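Local coordinates for mandelate racemase / muconate lactonizing enzyme, C-terminal domain protein (Pseudovibrio sp. JE062, PDB 4JHM) that is of unknown function but belongs to the enolase superfamily, pairing an N-terminal capping domain with a TIM-barrel-like C-terminal domain, at residues T280-C285 and A308-V313. Sequence-based numbering, arbitrary orientation.
Sequences TQLNKC and AANLHV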
loop_
_atom_site.group_PDB
_atom_site.type_symbol
_atom_site.label_atom_id
_atom_site.label_comp_id
_atom_site.label_asym_id
_atom_site.label_seq_id
_atom_site.Cartn_x
_atom_site.Cartn_y
_atom_site.Cartn_z
ATOM N N THR A 280 15.541 9.708 30.579
ATOM C CA THR A 280 14.475 10.489 29.969
ATOM C C THR A 280 13.942 9.877 28.676
ATOM O O THR A 280 12.738 9.888 28.429
ATOM C CB THR A 280 14.980 11.906 29.652
ATOM O OG1 THR A 280 15.056 12.671 30.865
ATOM C CG2 THR A 280 14.065 12.608 28.651
ATOM N N GLN A 281 14.839 9.348 27.851
ATOM C CA GLN A 281 14.465 8.870 26.531
ATOM C C GLN A 281 14.141 7.385 26.531
ATOM O O GLN A 281 13.171 6.959 25.903
ATOM C CB GLN A 281 15.589 9.156 25.534
ATOM C CG GLN A 281 15.900 10.638 25.372
ATOM C CD GLN A 281 14.767 11.399 24.714
ATOM O OE1 GLN A 281 14.036 12.135 25.369
ATOM N NE2 GLN A 281 14.603 11.206 23.414
ATOM N N LEU A 282 14.954 6.588 27.216
ATOM C CA LEU A 282 14.700 5.157 27.275
ATOM C C LEU A 282 13.272 4.986 27.725
ATOM O O LEU A 282 12.462 4.349 27.053
ATOM C CB LEU A 282 15.633 4.461 28.263
ATOM C CG LEU A 282 15.408 2.949 28.385
ATOM C CD1 LEU A 282 15.734 2.248 27.073
ATOM C CD2 LEU A 282 16.243 2.365 29.513
ATOM N N ASN A 283 12.982 5.589 28.872
ATOM C CA ASN A 283 11.662 5.565 29.473
ATOM C C ASN A 283 10.549 5.719 28.442
ATOM O O ASN A 283 9.567 4.979 28.456
ATOM C CB ASN A 283 11.566 6.677 30.520
ATOM C CG ASN A 283 10.289 6.608 31.326
ATOM O OD1 ASN A 283 10.059 5.656 32.069
ATOM N ND2 ASN A 283 9.451 7.622 31.184
ATOM N N LYS A 284 10.704 6.683 27.546
ATOM C CA LYS A 284 9.697 6.923 26.521
ATOM C C LYS A 284 9.628 5.770 25.520
ATOM O O LYS A 284 8.542 5.381 25.092
ATOM C CB LYS A 284 9.986 8.233 25.796
ATOM C CG LYS A 284 9.827 9.462 26.674
ATOM C CD LYS A 284 10.299 10.718 25.960
ATOM C CE LYS A 284 10.310 11.921 26.884
ATOM N NZ LYS A 284 11.065 13.044 26.267
ATOM N N CYS A 285 10.783 5.221 25.158
ATOM C CA CYS A 285 10.833 4.107 24.215
ATOM C C CYS A 285 10.038 2.907 24.721
ATOM O O CYS A 285 9.425 2.180 23.935
ATOM C CB CYS A 285 12.280 3.709 23.931
ATOM S SG CYS A 285 13.187 4.933 22.954
ATOM N N ALA A 308 22.680 -0.353 36.154
ATOM C CA ALA A 308 21.614 0.133 37.033
ATOM C C ALA A 308 20.625 1.038 36.301
ATOM O O ALA A 308 19.412 0.901 36.458
ATOM C CB ALA A 308 22.211 0.863 38.231
ATOM N N ALA A 309 21.156 1.959 35.503
ATOM C CA ALA A 309 20.339 2.916 34.762
ATOM C C ALA A 309 19.236 2.217 33.979
ATOM O O ALA A 309 18.080 2.631 34.019
ATOM C CB ALA A 309 21.211 3.728 33.817
ATOM N N ASN A 310 19.609 1.159 33.267
ATOM C CA ASN A 310 18.663 0.375 32.485
ATOM C C ASN A 310 17.770 -0.479 33.376
ATOM O O ASN A 310 16.555 -0.555 33.174
ATOM C CB ASN A 310 19.412 -0.525 31.499
ATOM C CG ASN A 310 20.229 0.263 30.486
ATOM O OD1 ASN A 310 19.685 0.835 29.541
ATOM N ND2 ASN A 310 21.542 0.282 30.672
ATOM N N LEU A 311 18.371 -1.129 34.366
ATOM C CA LEU A 311 17.616 -2.008 35.245
ATOM C C LEU A 311 16.436 -1.258 35.859
ATOM O O LEU A 311 15.335 -1.801 35.985
ATOM C CB LEU A 311 18.517 -2.576 36.343
ATOM C CG LEU A 311 17.801 -3.324 37.474
ATOM C CD1 LEU A 311 16.956 -4.472 36.946
ATOM C CD2 LEU A 311 18.808 -3.839 38.489
ATOM N N HIS A 312 16.669 -0.006 36.236
ATOM C CA HIS A 312 15.648 0.782 36.905
ATOM C C HIS A 312 14.455 1.029 35.995
ATOM O O HIS A 312 13.303 0.824 36.377
ATOM C CB HIS A 312 16.230 2.110 37.388
ATOM C CG HIS A 312 16.861 2.025 38.740
ATOM N ND1 HIS A 312 16.120 1.933 39.897
ATOM C CD2 HIS A 312 18.159 2.008 39.120
ATOM C CE1 HIS A 312 16.936 1.867 40.933
ATOM N NE2 HIS A 312 18.178 1.910 40.490
ATOM N N VAL A 313 14.738 1.468 34.782
ATOM C CA VAL A 313 13.686 1.731 33.826
ATOM C C VAL A 313 12.885 0.454 33.576
ATOM O O VAL A 313 11.661 0.491 33.503
ATOM C CB VAL A 313 14.269 2.281 32.511
ATOM C CG1 VAL A 313 13.159 2.616 31.529
ATOM C CG2 VAL A 313 15.118 3.512 32.795
#
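L282 and V313 form a buried, apolar helix-helix contact on the outer helical layer of the TIM-barrel-like domain of this enolase-superfamily protein, joining helices 279-291 and 304-316. The segment axes approach to 10.3 Å and run in roughly the same direction, at a crossing angle of -37°. L282 carries CG anti to its backbone nitrogen (chi1 179°), which extends the isobutyl group across the gap; its CD2 lies 3.6 Å from V313 CB and 3.7 Å from both V313 CG1 and V313 CG2, so one methyl meets the whole branch of the valine. I279 and F286, from the same helix as L282, also pack on V313. The apolar patch has polar neighbours tied down elsewhere. N310 OD1 lies 3.8 Å from L282 CD2, yet this oxygen accepts from the backbone nitrogen of A273, while N310 ND2 donates to T306 O and D272 OD1; the carboxamide is thus held at both ends beside the leucine. The amide oxygen OD1 of N283 is engaged by H317 NE2, and N283 meets the valine through its backbone, with N283 CA 3.9 Å from V313 CG1.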